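Local coordinates for protein anaerobically-induced outer membrane porin OprE (Pseudomonas aeruginosa, PDB 4FRX) that probably acts as a porin, forming a beta-barrel channel across the outer membrane that lets small solutes through, at residues G146-T151 and L158-L163; N174-I179 and S189-K194; V265-Y270 and D307-F312; D328-K333 and E381-L386. One frame throughout, in Å; residues are numbered along the deposited sequence.

Contact 1 (G146-T151 and L158-L163)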
loop_
_atom_site.group_PDB
_atom_site.type_symbol
_atom_site.label_atom_id
_atom_site.label_comp_id
_atom_site.label_asym_id
_atom_site.label_seq_id
_atom_site.Cartn_x
_atom_site.Cartn_y
_atom_site.Cartn_z
ATOM N N GLY A 146 16.737 5.412 -4.725
ATOM C CA GLY A 146 17.735 5.685 -3.701
ATOM C C GLY A 146 17.012 6.314 -2.526
ATOM O O GLY A 146 16.070 7.069 -2.731
ATOM N N GLN A 147 17.451 6.022 -1.305
ATOM C CA GLN A 147 16.748 6.494 -0.108
ATOM C C GLN A 147 17.671 6.627 1.102
ATOM O O GLN A 147 18.507 5.762 1.347
ATOM C CB GLN A 147 15.608 5.514 0.224
ATOM C CG GLN A 147 14.842 5.842 1.473
ATOM C CD GLN A 147 13.809 4.780 1.814
ATOM O OE1 GLN A 147 12.657 4.875 1.400
ATOM N NE2 GLN A 147 14.208 3.794 2.608
ATOM N N VAL A 148 17.509 7.704 1.866
ATOM C CA VAL A 148 18.187 7.830 3.152
ATOM C C VAL A 148 17.163 7.882 4.286
ATOM O O VAL A 148 16.149 8.555 4.186
ATOM C CB VAL A 148 19.116 9.071 3.207
ATOM C CG1 VAL A 148 18.336 10.346 2.978
ATOM C CG2 VAL A 148 19.847 9.135 4.541
ATOM N N THR A 149 17.417 7.138 5.355
ATOM C CA THR A 149 16.557 7.184 6.531
ATOM C C THR A 149 17.442 7.440 7.728
ATOM O O THR A 149 18.600 7.037 7.736
ATOM C CB THR A 149 15.820 5.847 6.756
ATOM O OG1 THR A 149 16.781 4.821 7.027
ATOM C CG2 THR A 149 15.029 5.454 5.513
ATOM N N SER A 150 16.908 8.098 8.748
ATOM C CA SER A 150 17.719 8.399 9.919
ATOM C C SER A 150 16.907 8.457 11.211
ATOM O O SER A 150 15.816 9.007 11.235
ATOM C CB SER A 150 18.451 9.729 9.701
ATOM O OG SER A 150 19.204 10.101 10.845
ATOM N N THR A 151 17.446 7.883 12.283
ATOM C CA THR A 151 16.858 8.049 13.607
ATOM C C THR A 151 17.832 8.756 14.555
ATOM O O THR A 151 17.610 8.809 15.759
ATOM C CB THR A 151 16.367 6.709 14.210
ATOM O OG1 THR A 151 17.443 5.760 14.256
ATOM C CG2 THR A 151 15.235 6.135 13.369
ATOM N N LEU A 158 13.298 10.036 10.131
ATOM C CA LEU A 158 13.278 10.855 8.924
ATOM C C LEU A 158 13.601 10.047 7.678
ATOM O O LEU A 158 14.295 9.028 7.750
ATOM C CB LEU A 158 14.283 11.991 9.058
ATOM C CG LEU A 158 14.077 12.882 10.285
ATOM C CD1 LEU A 158 15.282 13.796 10.455
ATOM C CD2 LEU A 158 12.791 13.694 10.117
ATOM N N VAL A 159 13.090 10.490 6.536
ATOM C CA VAL A 159 13.331 9.770 5.288
ATOM C C VAL A 159 13.259 10.736 4.116
ATOM O O VAL A 159 12.534 11.735 4.158
ATOM C CB VAL A 159 12.344 8.559 5.110
ATOM C CG1 VAL A 159 10.905 9.033 4.989
ATOM C CG2 VAL A 159 12.718 7.689 3.901
ATOM N N ALA A 160 14.069 10.462 3.101
ATOM C CA ALA A 160 14.048 11.197 1.850
ATOM C C ALA A 160 14.536 10.224 0.797
ATOM O O ALA A 160 15.426 9.425 1.059
ATOM C CB ALA A 160 14.968 12.408 1.920
ATOM N N GLY A 161 13.952 10.278 -0.390
ATOM C CA GLY A 161 14.338 9.350 -1.432
ATOM C C GLY A 161 13.833 9.780 -2.790
ATOM O O GLY A 161 13.123 10.778 -2.924
ATOM N N GLN A 162 14.237 9.020 -3.794
ATOM C CA GLN A 162 13.843 9.244 -5.169
ATOM C C GLN A 162 13.596 7.873 -5.765
ATOM O O GLN A 162 14.471 6.998 -5.672
ATOM C CB GLN A 162 14.992 9.907 -5.929
ATOM C CG GLN A 162 14.743 10.045 -7.420
ATOM C CD GLN A 162 15.868 10.765 -8.143
ATOM O OE1 GLN A 162 16.717 11.397 -7.517
ATOM N NE2 GLN A 162 15.875 10.675 -9.468
ATOM N N LEU A 163 12.418 7.669 -6.365
ATOM C CA LEU A 163 12.105 6.399 -7.023
ATOM C C LEU A 163 12.046 6.585 -8.536
ATOM O O LEU A 163 11.636 7.629 -9.033
ATOM C CB LEU A 163 10.764 5.836 -6.524
ATOM C CG LEU A 163 10.602 5.730 -5.013
ATOM C CD1 LEU A 163 9.238 5.183 -4.633
ATOM C CD2 LEU A 163 11.715 4.839 -4.469
#
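Strands 146-150 and 158-163 run antiparallel, their axes 4.7 Å apart, and three hydrogen-bonded pairs (Gly-146 with Gln-162, Val-148 with Ala-160, Ser-150 with Leu-158) donate and accept in turn through six backbone hydrogen bonds. The straightest is Leu-158 N to Ser-150 O, 2.9 Å with 177° at the hydrogen. Between these pairs, CA-H groups of Gln-147, Thr-149 and Val-159 also point at carbonyl oxygens. On the face carrying Val-159, its CG2 is the meeting point: Thr-149 CG2 touches it at 3.6 Å, and Gln-147 lays CG and CD against it from the other neighbouring position. Val-159 CG2 is placed for this anti to the backbone N and beside the carbonyl carbon. Gln-147 has CG anti to its backbone N (chi1 177°) and runs on extended to the amide, whose OE1 is hydrogen-bonded to Tyr-197 OH of strand 195-203. The two strands form a beta hairpin in the wall of the OprD-family barrel, and residues of this face also touch Leu-124 and Leu-128 of strand 123-128. Val-148, Ala-160 and Leu-158 occupy the opposite face; Val-148 CG1 rests 4.1 Å from Ala-160 CB, apolar groups suited to what is probably the outer, lipid-facing side, and the Leu-158 side chain is about 7 Å from a bound C8E detergent. Gly-161 lies close to its partner strand: its CA is 3.1 Å from Gly-146 O and 4.0 Å from Gln-147 CA, and a beta carbon here would collide with that oxygen. Ser-150 OG bonds to Thr-117 OG1 and Asp-152 N.

Contact 2 (N174-I179 and S189-K194)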
loop_
_atom_site.group_PDB
_atom_site.type_symbol
_atom_site.label_atom_id
_atom_site.label_comp_id
_atom_site.label_asym_id
_atom_site.label_seq_id
_atom_site.Cartn_x
_atom_site.Cartn_y
_atom_site.Cartn_z
ATOM N N ASN A 174 10.597 -4.024 -14.278
ATOM C CA ASN A 174 10.496 -2.659 -13.785
ATOM C C ASN A 174 9.989 -1.740 -14.885
ATOM O O ASN A 174 10.431 -1.823 -16.032
ATOM C CB ASN A 174 11.852 -2.186 -13.270
ATOM C CG ASN A 174 12.190 -2.781 -11.918
ATOM O OD1 ASN A 174 13.146 -3.540 -11.778
ATOM N ND2 ASN A 174 11.402 -2.429 -10.907
ATOM N N ARG A 175 9.044 -0.875 -14.532
ATOM C CA ARG A 175 8.460 0.071 -15.475
ATOM C C ARG A 175 8.411 1.445 -14.829
ATOM O O ARG A 175 8.504 1.560 -13.607
ATOM C CB ARG A 175 7.041 -0.374 -15.841
ATOM C CG ARG A 175 6.962 -1.770 -16.436
ATOM C CD ARG A 175 5.517 -2.209 -16.590
ATOM N NE ARG A 175 4.769 -1.308 -17.465
ATOM C CZ ARG A 175 3.453 -1.365 -17.645
ATOM N NH1 ARG A 175 2.739 -2.279 -17.001
ATOM N NH2 ARG A 175 2.850 -0.503 -18.460
ATOM N N SER A 176 8.262 2.490 -15.642
ATOM C CA SER A 176 8.129 3.841 -15.113
ATOM C C SER A 176 6.847 4.038 -14.296
ATOM O O SER A 176 5.925 3.224 -14.349
ATOM C CB SER A 176 8.253 4.868 -16.243
ATOM O OG SER A 176 9.597 4.901 -16.706
ATOM N N LEU A 177 6.813 5.109 -13.509
ATOM C CA LEU A 177 5.701 5.354 -12.577
ATOM C C LEU A 177 4.529 6.127 -13.199
ATOM O O LEU A 177 4.721 7.002 -14.033
ATOM C CB LEU A 177 6.228 6.097 -11.345
ATOM C CG LEU A 177 7.455 5.458 -10.683
ATOM C CD1 LEU A 177 8.081 6.379 -9.651
ATOM C CD2 LEU A 177 7.080 4.128 -10.046
ATOM N N SER A 178 3.306 5.823 -12.782
ATOM C CA SER A 178 2.167 6.565 -13.312
ATOM C C SER A 178 1.067 6.647 -12.250
ATOM O O SER A 178 1.267 6.218 -11.110
ATOM C CB SER A 178 1.653 5.948 -14.625
ATOM O OG SER A 178 0.706 6.797 -15.259
ATOM N N ILE A 179 -0.064 7.240 -12.626
ATOM C CA ILE A 179 -1.220 7.377 -11.747
ATOM C C ILE A 179 -2.464 7.009 -12.558
ATOM O O ILE A 179 -2.393 6.946 -13.790
ATOM C CB ILE A 179 -1.358 8.823 -11.193
ATOM C CG1 ILE A 179 -1.702 9.811 -12.309
ATOM C CG2 ILE A 179 -0.078 9.269 -10.450
ATOM C CD1 ILE A 179 -1.868 11.247 -11.821
ATOM N N SER A 189 -1.117 6.144 -22.838
ATOM C CA SER A 189 -0.620 6.200 -21.465
ATOM C C SER A 189 0.641 7.047 -21.358
ATOM O O SER A 189 1.412 7.175 -22.314
ATOM C CB SER A 189 -0.351 4.791 -20.942
ATOM O OG SER A 189 0.663 4.167 -21.707
ATOM N N ARG A 190 0.841 7.638 -20.188
ATOM C CA ARG A 190 2.035 8.427 -19.935
ATOM C C ARG A 190 2.567 8.103 -18.556
ATOM O O ARG A 190 1.821 7.703 -17.660
ATOM C CB ARG A 190 1.743 9.925 -20.045
ATOM C CG ARG A 190 1.360 10.383 -21.446
ATOM C CD ARG A 190 2.538 10.302 -22.411
ATOM N NE ARG A 190 2.217 10.863 -23.726
ATOM C CZ ARG A 190 1.750 10.157 -24.751
ATOM N NH1 ARG A 190 1.525 8.850 -24.626
ATOM N NH2 ARG A 190 1.497 10.759 -25.907
ATOM N N ASP A 191 3.865 8.267 -18.383
ATOM C CA ASP A 191 4.456 7.939 -17.103
ATOM C C ASP A 191 5.614 8.866 -16.806
ATOM O O ASP A 191 5.890 9.793 -17.563
ATOM C CB ASP A 191 4.879 6.466 -17.066
ATOM C CG ASP A 191 5.677 6.046 -18.294
ATOM O OD1 ASP A 191 6.462 6.866 -18.812
ATOM O OD2 ASP A 191 5.527 4.884 -18.735
ATOM N N SER A 192 6.271 8.620 -15.685
ATOM C CA SER A 192 7.368 9.461 -15.255
ATOM C C SER A 192 8.393 8.601 -14.552
ATOM O O SER A 192 8.035 7.633 -13.871
ATOM C CB SER A 192 6.848 10.519 -14.293
ATOM O OG SER A 192 7.921 11.241 -13.736
ATOM N N ASN A 193 9.665 8.944 -14.708
ATOM C CA ASN A 193 10.713 8.174 -14.052
ATOM C C ASN A 193 11.369 8.915 -12.890
ATOM O O ASN A 193 12.483 8.583 -12.489
ATOM C CB ASN A 193 11.767 7.683 -15.061
ATOM C CG ASN A 193 12.477 8.821 -15.774
ATOM O OD1 ASN A 193 12.300 9.992 -15.438
ATOM N ND2 ASN A 193 13.279 8.479 -16.773
ATOM N N LYS A 194 10.680 9.923 -12.355
ATOM C CA LYS A 194 11.159 10.624 -11.171
ATOM C C LYS A 194 10.067 10.857 -10.124
ATOM O O LYS A 194 9.122 11.607 -10.356
ATOM C CB LYS A 194 11.807 11.964 -11.544
ATOM C CG LYS A 194 13.070 11.829 -12.378
ATOM C CD LYS A 194 13.575 13.186 -12.854
HETATM O O HOH W 1 9.071 7.919 -17.643
#
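Asp-191 lays its carboxylate against Ser-176 CB: Asp-191 CG is 3.5 Å from Ser-176 CB, and both carboxylate oxygens are slightly farther and about equally distant. The two segments belong to the long loop that links barrel strands 156-167 and 195-203, and they meet in a single antiparallel bridge, the hydrogen-bonded pair Leu-177 with Ser-192, rather than in a regular sheet. Both backbone bonds of this pair measure 2.8 Å. Asp-191 CG stands between its own backbone N and carbonyl carbon (chi1 48°), which directs the acid over Ser-176. There OD2 forms a salt bridge with Arg-315, whose NH2 also bonds to Ser-176 O, tying the bridge to a second loop. OD1 instead accepts a hydrogen bond of 3.0 Å from water 1, which is held weakly by Ser-176 OG as well; small serine hydroxyls fit such a polar seam. Leu-177 CB lies 3.5 Å from Ser-192 O, while its side chain packs on Leu-217 of strand 208-217, the apolar side of the bridge. Ser-178 OG, anti to the backbone N, donates to Arg-190 O at 2.8 Å, nearly along the C=O axis.

Contact 3 (V265-Y270 and D307-F312); sequences VSSGYY and DSDFPF
Ser-266 OG sits 3.8 Å from Ser-308 CB and turns its proton back to Ser-267 O. That carbonyl has a second donor, Asp-309 N at 2.9 Å, and the two approach from opposite faces of its plane. The CB of Ser-267 rests 3.3 Å from Asp-309 OD2, while OD1 of the same carboxylate accepts a hydrogen bond from Ala-337 N. Next, Gly-268 backs directly onto Ser-308 with 3.8 Å between their CA atoms; a beta carbon here would collide with Asp-307 O and Ser-308 CA, so the bare CA suits the place. This backbone bridge joins two long loops of the OprD-type barrel, the one between strands 237-250 and 280-292 and the one between strands 295-305 and 340-349. Tyr-269 N then donates to Asp-307 O at 2.8 Å, and water 2 donates to Tyr-269 O. The ring of Tyr-270, its CG anti to the carbonyl carbon (chi1 -56°), swings back over the partner loop: Asp-307 O lies 3.6 Å above one face, displaced toward the rim, and Asp-307 CB touches CE2. The OH reaches past to Ser-308 CB, 3.3 Å away, and bonds to Glu-278 O. Water 3 donates to both Tyr-270 O and Asp-307 OD2.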
loop_
_atom_site.group_PDB
_atom_site.type_symbol
_atom_site.label_atom_id
_atom_site.label_comp_id
_atom_site.label_asym_id
_atom_site.label_seq_id
_atom_site.Cartn_x
_atom_site.Cartn_y
_atom_site.Cartn_z
ATOM N N VAL A 265 -2.397 13.366 -17.334
ATOM C CA VAL A 265 -3.681 13.638 -16.702
ATOM C C VAL A 265 -4.012 12.652 -15.590
ATOM O O VAL A 265 -3.480 11.541 -15.532
ATOM C CB VAL A 265 -4.834 13.592 -17.726
ATOM C CG1 VAL A 265 -4.742 14.753 -18.729
ATOM C CG2 VAL A 265 -4.860 12.233 -18.449
ATOM N N SER A 266 -4.923 13.075 -14.719
ATOM C CA SER A 266 -5.423 12.239 -13.642
ATOM C C SER A 266 -6.902 12.010 -13.876
ATOM O O SER A 266 -7.602 12.893 -14.382
ATOM C CB SER A 266 -5.259 12.975 -12.310
ATOM O OG SER A 266 -6.059 12.385 -11.297
ATOM N N SER A 267 -7.392 10.843 -13.482
ATOM C CA SER A 267 -8.831 10.641 -13.385
ATOM C C SER A 267 -9.443 11.614 -12.367
ATOM O O SER A 267 -8.808 12.001 -11.389
ATOM C CB SER A 267 -9.146 9.198 -12.966
ATOM O OG SER A 267 -8.761 8.283 -13.979
ATOM N N GLY A 268 -10.678 12.014 -12.628
ATOM C CA GLY A 268 -11.419 12.916 -11.768
ATOM C C GLY A 268 -12.710 13.224 -12.513
ATOM O O GLY A 268 -13.112 12.459 -13.388
ATOM N N TYR A 269 -13.363 14.330 -12.175
ATOM C CA TYR A 269 -14.521 14.768 -12.944
ATOM C C TYR A 269 -14.457 16.276 -13.137
ATOM O O TYR A 269 -14.350 17.033 -12.172
ATOM C CB TYR A 269 -15.858 14.338 -12.326
ATOM C CG TYR A 269 -16.974 14.672 -13.287
ATOM C CD1 TYR A 269 -17.110 13.960 -14.480
ATOM C CD2 TYR A 269 -17.835 15.739 -13.054
ATOM C CE1 TYR A 269 -18.083 14.278 -15.394
ATOM C CE2 TYR A 269 -18.824 16.063 -13.980
ATOM C CZ TYR A 269 -18.928 15.327 -15.149
ATOM O OH TYR A 269 -19.895 15.617 -16.092
ATOM N N TYR A 270 -14.503 16.713 -14.388
ATOM C CA TYR A 270 -14.186 18.106 -14.700
ATOM C C TYR A 270 -15.295 18.806 -15.438
ATOM O O TYR A 270 -15.067 19.850 -16.045
ATOM C CB TYR A 270 -12.885 18.181 -15.517
ATOM C CG TYR A 270 -11.731 17.519 -14.807
ATOM C CD1 TYR A 270 -11.545 16.140 -14.884
ATOM C CD2 TYR A 270 -10.848 18.265 -14.020
ATOM C CE1 TYR A 270 -10.507 15.526 -14.220
ATOM C CE2 TYR A 270 -9.812 17.654 -13.346
ATOM C CZ TYR A 270 -9.645 16.287 -13.447
ATOM O OH TYR A 270 -8.603 15.660 -12.795
ATOM N N ASP A 307 -11.429 18.586 -8.124
ATOM C CA ASP A 307 -11.849 17.925 -9.353
ATOM C C ASP A 307 -11.169 16.589 -9.652
ATOM O O ASP A 307 -11.647 15.838 -10.491
ATOM C CB ASP A 307 -11.597 18.829 -10.561
ATOM C CG ASP A 307 -12.454 20.067 -10.555
ATOM O OD1 ASP A 307 -13.512 20.061 -9.885
ATOM O OD2 ASP A 307 -12.062 21.045 -11.232
ATOM N N SER A 308 -10.034 16.302 -9.023
ATOM C CA SER A 308 -9.335 15.056 -9.359
ATOM C C SER A 308 -9.537 14.016 -8.273
ATOM O O SER A 308 -9.819 14.359 -7.115
ATOM C CB SER A 308 -7.841 15.296 -9.576
ATOM O OG SER A 308 -7.135 15.234 -8.341
ATOM N N ASP A 309 -9.419 12.749 -8.659
ATOM C CA ASP A 309 -9.307 11.662 -7.689
ATOM C C ASP A 309 -8.094 11.907 -6.812
ATOM O O ASP A 309 -7.215 12.720 -7.121
ATOM C CB ASP A 309 -9.116 10.309 -8.380
ATOM C CG ASP A 309 -10.310 9.886 -9.228
ATOM O OD1 ASP A 309 -11.362 10.572 -9.260
ATOM O OD2 ASP A 309 -10.177 8.831 -9.870
ATOM N N PHE A 310 -8.043 11.209 -5.695
ATOM C CA PHE A 310 -6.856 11.255 -4.872
ATOM C C PHE A 310 -5.712 10.568 -5.618
ATOM O O PHE A 310 -5.861 9.420 -6.018
ATOM C CB PHE A 310 -7.111 10.499 -3.585
ATOM C CG PHE A 310 -5.895 10.387 -2.717
ATOM C CD1 PHE A 310 -5.438 11.484 -2.000
ATOM C CD2 PHE A 310 -5.214 9.179 -2.609
ATOM C CE1 PHE A 310 -4.320 11.386 -1.182
ATOM C CE2 PHE A 310 -4.102 9.065 -1.801
ATOM C CZ PHE A 310 -3.652 10.178 -1.080
ATOM N N PRO A 311 -4.572 11.263 -5.819
ATOM C CA PRO A 311 -3.473 10.658 -6.587
ATOM C C PRO A 311 -2.494 9.826 -5.743
ATOM O O PRO A 311 -2.150 10.183 -4.610
ATOM C CB PRO A 311 -2.753 11.881 -7.172
ATOM C CG PRO A 311 -2.877 12.909 -6.067
ATOM C CD PRO A 311 -4.286 12.667 -5.473
ATOM N N PHE A 312 -2.040 8.718 -6.324
ATOM C CA PHE A 312 -1.067 7.818 -5.710
ATOM C C PHE A 312 -0.437 6.964 -6.821
ATOM O O PHE A 312 -1.049 6.759 -7.884
ATOM C CB PHE A 312 -1.718 6.924 -4.646
ATOM C CG PHE A 312 -2.908 6.153 -5.143
ATOM C CD1 PHE A 312 -4.157 6.759 -5.236
ATOM C CD2 PHE A 312 -2.782 4.825 -5.519
ATOM C CE1 PHE A 312 -5.265 6.052 -5.700
ATOM C CE2 PHE A 312 -3.889 4.104 -5.983
ATOM C CZ PHE A 312 -5.131 4.719 -6.062
HETATM O O HOH W 2 -16.159 19.193 -11.888
HETATM O O HOH W 3 -14.001 21.357 -13.860
#

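Contact 4 (D328-K333 and E381-L386); sequences DVQIGK and ERDISL
Glu-381 holds CG anti to its backbone N (chi1 179°), and the extended chain beyond it carries the carboxylate to the loop backbone at Ile-331 and Gly-332, whereas Asp-383, two residues on, brings its shorter acid to the same loop with CG anti to the carbonyl carbon (chi1 -68°). Three successive loop N-H groups are received by these two acids. Gln-330 N donates to Asp-383 OD2 at 2.9 Å, somewhat out of the carboxylate plane on the syn side. Glu-381 then spans the next two with both oxygens, each by its syn lone pair: OE2 takes Ile-331 N at 2.8 Å and OE1 takes Gly-332 N at 2.7 Å. This two-pronged grip fixes the rotation of the carboxylate. Glu-381 OE2 and Asp-383 OD1 are only 2.6 Å apart, which suggests that one of the acids holds a proton. Hydrocarbon groups frame the buried oxygens: Val-329 meets Glu-381 tip to tip, CG2 to OE2 3.5 Å, and Ile-331 CB stands 3.4 Å from Glu-381 OE1. The extended side chain of Gln-330 touches Lys-403 and Ala-405 of strand 399-409; water 4 donates to its OE1 and to Ile-384 O, and NE2 bonds to Glu-425. Within the loop, Lys-333 NZ and Asp-328 OD2 form a salt bridge. Acids on alternate residues of strand 377-389 share one face, the inner one, and thereby fasten the loop between strands 295-305 and 340-349 inside the barrel, an arrangement consistent with the inward-folded loops that narrow the channel in OprD-family porins.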
loop_
_atom_site.group_PDB
_atom_site.type_symbol
_atom_site.label_atom_id
_atom_site.label_comp_id
_atom_site.label_asym_id
_atom_site.label_seq_id
_atom_site.Cartn_x
_atom_site.Cartn_y
_atom_site.Cartn_z
ATOM N N ASP A 328 -8.797 2.625 2.007
ATOM C CA ASP A 328 -8.139 1.685 1.101
ATOM C C ASP A 328 -8.386 0.296 1.662
ATOM O O ASP A 328 -7.752 -0.103 2.628
ATOM C CB ASP A 328 -6.637 1.966 0.965
ATOM C CG ASP A 328 -5.962 1.081 -0.097
ATOM O OD1 ASP A 328 -6.043 -0.160 -0.007
ATOM O OD2 ASP A 328 -5.333 1.631 -1.026
ATOM N N VAL A 329 -9.312 -0.426 1.039
ATOM C CA VAL A 329 -9.800 -1.701 1.558
ATOM C C VAL A 329 -9.616 -2.804 0.510
ATOM O O VAL A 329 -8.793 -2.668 -0.390
ATOM C CB VAL A 329 -11.266 -1.591 2.050
ATOM C CG1 VAL A 329 -11.336 -0.671 3.273
ATOM C CG2 VAL A 329 -12.164 -1.022 0.954
ATOM N N GLN A 330 -10.353 -3.902 0.633
ATOM C CA GLN A 330 -9.998 -5.093 -0.135
ATOM C C GLN A 330 -10.238 -4.909 -1.625
ATOM O O GLN A 330 -9.424 -5.323 -2.450
ATOM C CB GLN A 330 -10.729 -6.340 0.397
ATOM C CG GLN A 330 -10.366 -7.609 -0.349
ATOM C CD GLN A 330 -11.047 -8.846 0.211
ATOM O OE1 GLN A 330 -11.502 -8.852 1.357
ATOM N NE2 GLN A 330 -11.114 -9.908 -0.602
ATOM N N ILE A 331 -11.357 -4.286 -1.975
ATOM C CA ILE A 331 -11.668 -4.071 -3.385
ATOM C C ILE A 331 -11.518 -2.597 -3.739
ATOM O O ILE A 331 -10.673 -2.242 -4.565
ATOM C CB ILE A 331 -13.074 -4.578 -3.755
ATOM C CG1 ILE A 331 -13.148 -6.103 -3.584
ATOM C CG2 ILE A 331 -13.443 -4.165 -5.182
ATOM C CD1 ILE A 331 -14.548 -6.697 -3.859
ATOM N N GLY A 332 -12.313 -1.743 -3.101
ATOM C CA GLY A 332 -12.339 -0.329 -3.456
ATOM C C GLY A 332 -11.344 0.504 -2.668
ATOM O O GLY A 332 -10.707 0.002 -1.735
ATOM N N LYS A 333 -11.197 1.774 -3.047
ATOM C CA LYS A 333 -10.375 2.701 -2.277
ATOM C C LYS A 333 -11.133 3.980 -1.912
ATOM O O LYS A 333 -10.613 4.824 -1.181
ATOM C CB LYS A 333 -9.078 3.050 -3.023
ATOM C CG LYS A 333 -8.198 1.840 -3.341
ATOM C CD LYS A 333 -6.908 2.263 -4.043
ATOM C CE LYS A 333 -6.108 1.044 -4.540
ATOM N NZ LYS A 333 -5.724 0.129 -3.423
ATOM N N GLU A 381 -18.882 -0.936 0.466
ATOM C CA GLU A 381 -18.129 -2.175 0.561
ATOM C C GLU A 381 -18.213 -2.749 1.976
ATOM O O GLU A 381 -18.197 -2.012 2.964
ATOM C CB GLU A 381 -16.653 -1.970 0.142
ATOM C CG GLU A 381 -15.798 -3.268 0.243
ATOM C CD GLU A 381 -14.472 -3.213 -0.529
ATOM O OE1 GLU A 381 -14.334 -2.413 -1.475
ATOM O OE2 GLU A 381 -13.555 -3.986 -0.189
ATOM N N ARG A 382 -18.319 -4.066 2.070
ATOM C CA ARG A 382 -18.216 -4.736 3.359
ATOM C C ARG A 382 -17.113 -5.778 3.260
ATOM O O ARG A 382 -17.165 -6.659 2.386
ATOM C CB ARG A 382 -19.552 -5.415 3.728
ATOM C CG ARG A 382 -19.523 -6.200 5.048
ATOM C CD ARG A 382 -20.925 -6.734 5.414
ATOM N NE ARG A 382 -21.936 -5.686 5.421
ATOM C CZ ARG A 382 -22.838 -5.594 4.445
ATOM N NH1 ARG A 382 -22.808 -6.482 3.444
ATOM N NH2 ARG A 382 -23.767 -4.644 4.429
ATOM N N ASP A 383 -16.110 -5.663 4.130
ATOM C CA ASP A 383 -15.011 -6.628 4.172
ATOM C C ASP A 383 -15.053 -7.392 5.481
ATOM O O ASP A 383 -15.477 -6.860 6.493
ATOM C CB ASP A 383 -13.635 -5.945 4.129
ATOM C CG ASP A 383 -13.340 -5.276 2.815
ATOM O OD1 ASP A 383 -14.152 -5.399 1.890
ATOM O OD2 ASP A 383 -12.277 -4.625 2.715
ATOM N N ILE A 384 -14.591 -8.634 5.446
ATOM C CA ILE A 384 -14.283 -9.375 6.663
ATOM C C ILE A 384 -12.918 -10.023 6.498
ATOM O O ILE A 384 -12.488 -10.354 5.382
ATOM C CB ILE A 384 -15.346 -10.458 6.996
ATOM C CG1 ILE A 384 -15.435 -11.507 5.886
ATOM C CG2 ILE A 384 -16.719 -9.826 7.238
ATOM C CD1 ILE A 384 -14.595 -12.746 6.138
ATOM N N SER A 385 -12.232 -10.200 7.613
ATOM C CA SER A 385 -10.998 -10.946 7.618
ATOM C C SER A 385 -11.020 -11.815 8.853
ATOM O O SER A 385 -11.164 -11.320 9.968
ATOM C CB SER A 385 -9.789 -10.006 7.629
ATOM O OG SER A 385 -8.575 -10.746 7.532
ATOM N N LEU A 386 -10.926 -13.122 8.632
ATOM C CA LEU A 386 -10.808 -14.099 9.701
ATOM C C LEU A 386 -9.425 -14.720 9.570
ATOM O O LEU A 386 -9.072 -15.225 8.509
ATOM C CB LEU A 386 -11.878 -15.180 9.531
ATOM C CG LEU A 386 -11.890 -16.317 10.555
ATOM C CD1 LEU A 386 -12.232 -15.786 11.943
ATOM C CD2 LEU A 386 -12.882 -17.392 10.131
HETATM O O HOH W 4 -10.863 -8.312 3.954
#

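Contacts 1 and 4 lie on opposite sides of the chain's centre, their own centres about 31 Å apart. Each has a side chain about 7 Å from a bound C8E detergent molecule, Leu-158 in one and Ile-384 in the other. Contacts 2 and 3, centres about 16 Å apart, lie in the loops between them. Leu-177 CD1 of contact 2 packs 3.8 Å from Leu-163 O of contact 1, and Ile-179 CG2 lies 3.7 Å from Phe-312 O of contact 3. Contact 3 in turn reaches contact 4 through Phe-312 CZ, 3.6 Å from Lys-333 CD. Contacts 1 to 4 are thus joined in a row by packing between neighbouring segments.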